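PDB 1UP7: 6-phospho-beta-glucosidase BglT, which hydrolyses 6-phospho-beta-glucosides such as cellobiose 6'-phosphate to glucose 6-phosphate and glucose, with the help of NAD(+) and a manganese ion. Local coordinates for residues R117-V122 against T148-N153; D330-E335 against Y367-I372. All blocks are in the same frame, centred on the assembly; numbering follows the deposited sequence.

Contact 1. Residues R117-V122 against T148-N153; sequences RAFPIV and TEFVRN
Phe150 reaches Phe119 because its CG stands anti to the backbone N (chi1 171°), whereas Phe119 sets its own CG anti to the carbonyl carbon (chi1 -67°), and the two rings meet between helices 109-131 and 144-155 of the NAD-binding Rossmann-type domain. The helix axes come no nearer than 11.0 Å, a wide spacing that the two phenyl groups span. They form an offset face-to-face stack: the centroids lie 4.4 Å apart and the planes are inclined by 29°. The overlap is partial, since Phe119 CD1 sits above the Phe150 ring near its rim, 3.6 Å from Phe150 CD2, and Phe119 CE1 continues past Phe150 CG to within 3.9 Å of Phe150 CB. Val122, one turn after Phe119, works on a different part of the same ring: its CG2 lies in the ring plane at the edge, 3.6 Å from Phe150 CE2. Phe150 is thus bounded on one face by an aromatic ring and along its rim by a methyl group, which probably limits its rotation. Ile372 of helix 355-376 packs on both phenylalanines, and His146 and Tyr375 meet the Phe119 ring edge-to-face, so the stack lies buried inside the subunit. On the same turn, Ile121 touches the bound NAD. The apolar seam finishes where Val122 CG2 and Val151 CG2 face each other at 4.0 Å.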
loop_
_atom_site.group_PDB
_atom_site.type_symbol
_atom_site.label_atom_id
_atom_site.label_comp_id
_atom_site.label_asym_id
_atom_site.label_seq_id
_atom_site.Cartn_x
_atom_site.Cartn_y
_atom_site.Cartn_z
ATOM N N ARG A 117 0.886 32.483 -6.963
ATOM C CA ARG A 117 1.117 33.699 -6.186
ATOM C C ARG A 117 1.310 33.367 -4.714
ATOM O O ARG A 117 2.085 34.044 -4.027
ATOM C CB ARG A 117 -0.045 34.684 -6.315
ATOM C CG ARG A 117 0.022 35.655 -7.483
ATOM C CD ARG A 117 -0.839 36.945 -7.353
ATOM N NE ARG A 117 -2.158 36.629 -6.833
ATOM C CZ ARG A 117 -3.119 36.071 -7.563
ATOM N NH1 ARG A 117 -2.900 35.830 -8.861
ATOM N NH2 ARG A 117 -4.297 35.778 -6.998
ATOM N N ALA A 118 0.604 32.349 -4.216
ATOM C CA ALA A 118 0.654 32.022 -2.802
ATOM C C ALA A 118 1.973 31.360 -2.394
ATOM O O ALA A 118 2.515 31.701 -1.373
ATOM C CB ALA A 118 -0.540 31.137 -2.407
ATOM N N PHE A 119 2.465 30.420 -3.197
ATOM C CA PHE A 119 3.582 29.558 -2.802
ATOM C C PHE A 119 4.825 30.308 -2.265
ATOM O O PHE A 119 5.336 29.953 -1.200
ATOM C CB PHE A 119 3.974 28.549 -3.941
ATOM C CG PHE A 119 2.911 27.490 -4.251
ATOM C CD1 PHE A 119 1.915 27.162 -3.315
ATOM C CD2 PHE A 119 2.933 26.809 -5.472
ATOM C CE1 PHE A 119 0.944 26.179 -3.592
ATOM C CE2 PHE A 119 1.974 25.818 -5.767
ATOM C CZ PHE A 119 0.971 25.512 -4.833
ATOM N N PRO A 120 5.330 31.329 -2.975
ATOM C CA PRO A 120 6.515 32.071 -2.472
ATOM C C PRO A 120 6.275 32.766 -1.120
ATOM O O PRO A 120 7.162 32.774 -0.264
ATOM C CB PRO A 120 6.793 33.117 -3.565
ATOM C CG PRO A 120 6.030 32.634 -4.785
ATOM C CD PRO A 120 4.861 31.857 -4.279
ATOM N N ILE A 121 5.091 33.327 -0.937
ATOM C CA ILE A 121 4.751 33.981 0.312
ATOM C C ILE A 121 4.614 32.961 1.435
ATOM O O ILE A 121 5.188 33.190 2.512
ATOM C CB ILE A 121 3.499 34.884 0.136
ATOM C CG1 ILE A 121 3.813 36.061 -0.799
ATOM C CG2 ILE A 121 3.039 35.457 1.460
ATOM C CD1 ILE A 121 2.531 36.673 -1.511
ATOM N N VAL A 122 3.931 31.825 1.196
ATOM C CA VAL A 122 3.834 30.833 2.259
ATOM C C VAL A 122 5.194 30.180 2.577
ATOM O O VAL A 122 5.473 29.880 3.746
ATOM C CB VAL A 122 2.653 29.798 2.124
ATOM C CG1 VAL A 122 1.443 30.373 1.383
ATOM C CG2 VAL A 122 3.104 28.521 1.570
ATOM N N THR A 148 -2.039 23.476 1.616
ATOM C CA THR A 148 -1.734 22.464 2.630
ATOM C C THR A 148 -0.959 21.313 2.041
ATOM O O THR A 148 -0.012 20.852 2.668
ATOM C CB THR A 148 -3.031 21.937 3.297
ATOM O OG1 THR A 148 -3.774 23.043 3.785
ATOM C CG2 THR A 148 -2.735 21.160 4.529
ATOM N N GLU A 149 -1.350 20.839 0.847
ATOM C CA GLU A 149 -0.590 19.794 0.156
ATOM C C GLU A 149 0.866 20.244 0.046
ATOM O O GLU A 149 1.791 19.498 0.322
ATOM C CB GLU A 149 -1.138 19.531 -1.248
ATOM C CG GLU A 149 -0.314 18.559 -2.110
ATOM C CD GLU A 149 -0.281 17.122 -1.582
ATOM O OE1 GLU A 149 -1.289 16.647 -1.027
ATOM O OE2 GLU A 149 0.758 16.456 -1.733
ATOM N N PHE A 150 1.048 21.490 -0.362
ATOM C CA PHE A 150 2.369 22.044 -0.553
ATOM C C PHE A 150 3.178 22.119 0.758
ATOM O O PHE A 150 4.332 21.643 0.804
ATOM C CB PHE A 150 2.234 23.412 -1.212
ATOM C CG PHE A 150 3.506 24.206 -1.286
ATOM C CD1 PHE A 150 4.572 23.776 -2.077
ATOM C CD2 PHE A 150 3.607 25.424 -0.609
ATOM C CE1 PHE A 150 5.751 24.553 -2.193
ATOM C CE2 PHE A 150 4.752 26.195 -0.701
ATOM C CZ PHE A 150 5.833 25.771 -1.506
ATOM N N VAL A 151 2.582 22.678 1.812
ATOM C CA VAL A 151 3.274 22.789 3.082
ATOM C C VAL A 151 3.540 21.441 3.768
ATOM O O VAL A 151 4.664 21.204 4.251
ATOM C CB VAL A 151 2.570 23.714 4.076
ATOM C CG1 VAL A 151 3.368 23.746 5.416
ATOM C CG2 VAL A 151 2.398 25.125 3.487
ATOM N N ARG A 152 2.548 20.564 3.808
ATOM C CA ARG A 152 2.728 19.256 4.460
ATOM C C ARG A 152 3.707 18.344 3.731
ATOM O O ARG A 152 4.539 17.692 4.366
ATOM C CB ARG A 152 1.391 18.526 4.593
ATOM C CG ARG A 152 0.454 19.180 5.572
ATOM C CD ARG A 152 0.980 19.270 6.992
ATOM N NE ARG A 152 1.473 17.985 7.480
ATOM C CZ ARG A 152 0.719 17.054 8.068
ATOM N NH1 ARG A 152 -0.583 17.220 8.243
ATOM N NH2 ARG A 152 1.278 15.937 8.474
ATOM N N ASN A 153 3.609 18.306 2.400
ATOM C CA ASN A 153 4.341 17.307 1.627
ATOM C C ASN A 153 5.614 17.785 0.947
ATOM O O ASN A 153 6.435 16.981 0.539
ATOM C CB ASN A 153 3.381 16.621 0.636
ATOM C CG ASN A 153 2.401 15.696 1.350
ATOM O OD1 ASN A 153 2.706 15.177 2.425
ATOM N ND2 ASN A 153 1.224 15.507 0.771
#

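Contact 2. Residues D330-E335 against Y367-I372; sequences DDYVLE and YERLTI
Arg369 extends from helix 355-376 to Asp331, in the loop that leads into strand 333-341, its chain bent at chi2 and chi3 so that both terminal nitrogens, NH1 and NH2, address one oxygen. Arg369 NH2 gives the main bond of this salt bridge to Asp331 OD1, at 2.8 Å with an N-H...O angle of 148°; it meets the oxygen nearly end-on to the C-O bond, and OD1 lies 15° from the guanidinium plane. Arg369 NH1 adds a weak bond to the same Asp331 OD1 at 3.1 Å. The stronger use of NH1 is a salt bridge with Glu149 of helix 144-155, so the arginine is shared by two carboxylates, which probably steadies its positive charge. Arg369 NH2 also passes 3.6 Å from Tyr332 CE1, with ring and guanidinium planes almost perpendicular, at 89°. The Tyr332 OH is hydrogen-bonded to ND1 of His362 of the same chain. The carbonyl oxygen of Asp331 accepts from Asn153, while Val333 N donates to Glu149, so the start of the strand is tied to helix 144-155 as well. The touching residues lie away from the annotated sites, in a loop-to-helix salt bridge of the family 4 C-terminal domain.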
loop_
_atom_site.group_PDB
_atom_site.type_symbol
_atom_site.label_atom_id
_atom_site.label_comp_id
_atom_site.label_asym_id
_atom_site.label_seq_id
_atom_site.Cartn_x
_atom_site.Cartn_y
_atom_site.Cartn_z
ATOM N N ASP A 330 -2.020 7.251 1.651
ATOM C CA ASP A 330 -1.862 7.926 2.933
ATOM C C ASP A 330 -1.424 9.386 2.844
ATOM O O ASP A 330 -1.812 10.203 3.672
ATOM C CB ASP A 330 -0.831 7.209 3.796
ATOM C CG ASP A 330 -1.224 5.811 4.131
ATOM O OD1 ASP A 330 -2.435 5.492 4.049
ATOM O OD2 ASP A 330 -0.349 4.967 4.504
ATOM N N ASP A 331 -0.557 9.683 1.883
ATOM C CA ASP A 331 0.042 11.010 1.767
ATOM C C ASP A 331 -0.851 12.031 1.069
ATOM O O ASP A 331 -0.492 13.204 1.033
ATOM C CB ASP A 331 1.387 10.932 1.028
ATOM C CG ASP A 331 1.261 10.205 -0.301
ATOM O OD1 ASP A 331 0.811 10.789 -1.308
ATOM O OD2 ASP A 331 1.512 8.993 -0.417
ATOM N N TYR A 332 -1.985 11.628 0.500
ATOM C CA TYR A 332 -2.892 12.643 -0.078
ATOM C C TYR A 332 -3.354 13.546 1.054
ATOM O O TYR A 332 -3.896 13.049 2.059
ATOM C CB TYR A 332 -4.125 12.021 -0.725
ATOM C CG TYR A 332 -4.018 11.560 -2.177
ATOM C CD1 TYR A 332 -2.786 11.173 -2.751
ATOM C CD2 TYR A 332 -5.168 11.492 -2.970
ATOM C CE1 TYR A 332 -2.714 10.737 -4.090
ATOM C CE2 TYR A 332 -5.110 11.076 -4.322
ATOM C CZ TYR A 332 -3.887 10.688 -4.858
ATOM O OH TYR A 332 -3.866 10.238 -6.138
ATOM N N VAL A 333 -3.116 14.856 0.937
ATOM C CA VAL A 333 -3.847 15.802 1.789
ATOM C C VAL A 333 -5.316 15.813 1.348
ATOM O O VAL A 333 -5.618 16.021 0.156
ATOM C CB VAL A 333 -3.254 17.235 1.738
ATOM C CG1 VAL A 333 -4.232 18.253 2.295
ATOM C CG2 VAL A 333 -1.888 17.291 2.494
ATOM N N LEU A 334 -6.207 15.552 2.299
ATOM C CA LEU A 334 -7.635 15.561 2.070
ATOM C C LEU A 334 -8.307 16.470 3.091
ATOM O O LEU A 334 -7.705 16.840 4.099
ATOM C CB LEU A 334 -8.205 14.141 2.231
ATOM C CG LEU A 334 -7.600 13.075 1.319
ATOM C CD1 LEU A 334 -8.149 11.699 1.705
ATOM C CD2 LEU A 334 -7.836 13.414 -0.145
ATOM N N GLU A 335 -9.563 16.806 2.825
ATOM C CA GLU A 335 -10.413 17.478 3.808
ATOM C C GLU A 335 -11.329 16.397 4.419
ATOM O O GLU A 335 -12.166 15.835 3.724
ATOM C CB GLU A 335 -11.180 18.620 3.110
ATOM C CG GLU A 335 -12.064 19.469 4.011
ATOM C CD GLU A 335 -12.651 20.672 3.271
ATOM O OE1 GLU A 335 -13.751 20.565 2.680
ATOM O OE2 GLU A 335 -11.982 21.735 3.276
ATOM N N TYR A 367 -2.918 17.115 -10.492
ATOM C CA TYR A 367 -2.776 18.459 -10.944
ATOM C C TYR A 367 -2.078 19.310 -9.853
ATOM O O TYR A 367 -1.191 20.102 -10.171
ATOM C CB TYR A 367 -4.155 19.044 -11.304
ATOM C CG TYR A 367 -4.198 20.499 -10.973
ATOM C CD1 TYR A 367 -3.680 21.421 -11.868
ATOM C CD2 TYR A 367 -4.672 20.956 -9.716
ATOM C CE1 TYR A 367 -3.685 22.751 -11.585
ATOM C CE2 TYR A 367 -4.649 22.323 -9.390
ATOM C CZ TYR A 367 -4.135 23.214 -10.343
ATOM O OH TYR A 367 -4.063 24.582 -10.127
ATOM N N GLU A 368 -2.475 19.140 -8.587
ATOM C CA GLU A 368 -1.882 19.881 -7.481
ATOM C C GLU A 368 -0.377 19.686 -7.394
ATOM O O GLU A 368 0.369 20.660 -7.222
ATOM C CB GLU A 368 -2.519 19.508 -6.135
ATOM C CG GLU A 368 -3.896 20.112 -5.849
ATOM C CD GLU A 368 -4.405 19.701 -4.469
ATOM O OE1 GLU A 368 -3.890 18.688 -3.907
ATOM O OE2 GLU A 368 -5.321 20.375 -3.933
ATOM N N ARG A 369 0.068 18.431 -7.480
ATOM C CA ARG A 369 1.486 18.120 -7.335
ATOM C C ARG A 369 2.268 18.576 -8.563
ATOM O O ARG A 369 3.422 19.016 -8.424
ATOM C CB ARG A 369 1.784 16.641 -6.962
ATOM C CG ARG A 369 0.764 15.992 -6.032
ATOM C CD ARG A 369 1.221 15.432 -4.701
ATOM N NE ARG A 369 1.057 13.998 -4.692
ATOM C CZ ARG A 369 0.777 13.203 -3.645
ATOM N NH1 ARG A 369 0.545 13.667 -2.440
ATOM N NH2 ARG A 369 0.701 11.901 -3.863
ATOM N N LEU A 370 1.659 18.502 -9.748
ATOM C CA LEU A 370 2.326 18.995 -10.947
ATOM C C LEU A 370 2.520 20.519 -10.839
ATOM O O LEU A 370 3.555 21.058 -11.264
ATOM C CB LEU A 370 1.519 18.670 -12.214
ATOM C CG LEU A 370 1.602 17.221 -12.735
ATOM C CD1 LEU A 370 0.524 16.970 -13.802
ATOM C CD2 LEU A 370 3.030 16.880 -13.252
ATOM N N THR A 371 1.527 21.212 -10.287
ATOM C CA THR A 371 1.659 22.641 -10.094
ATOM C C THR A 371 2.803 22.974 -9.116
ATOM O O THR A 371 3.622 23.861 -9.384
ATOM C CB THR A 371 0.319 23.239 -9.642
ATOM O OG1 THR A 371 -0.662 23.055 -10.686
ATOM C CG2 THR A 371 0.432 24.747 -9.508
ATOM N N ILE A 372 2.857 22.249 -8.003
ATOM C CA ILE A 372 3.889 22.454 -6.994
ATOM C C ILE A 372 5.270 22.168 -7.595
ATOM O O ILE A 372 6.226 22.908 -7.365
ATOM C CB ILE A 372 3.627 21.557 -5.773
ATOM C CG1 ILE A 372 2.466 22.138 -4.926
ATOM C CG2 ILE A 372 4.868 21.393 -5.002
ATOM C CD1 ILE A 372 1.723 21.082 -4.088
#

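In the fold
The two contacts adjoin, their centres about 11 Å apart, and helix 144-155 serves both: its 148-153 turns supply the second half of contact 1 and touch both halves of contact 2. Contact 1 is core, all four touching residues being buried and apolar, within the Rossmann-type domain. Contact 2 is only partly buried and relies on charge, in the C-terminal domain and close to a second subunit, whose His355 packs on Arg369. A charged link and apolar packing join them: Glu149 OE2 lies 2.9 Å from Arg369 NH1, and Ile372 CD1 lies 3.7 Å from Phe150 CA, probably continuing the apolar core between the two domains.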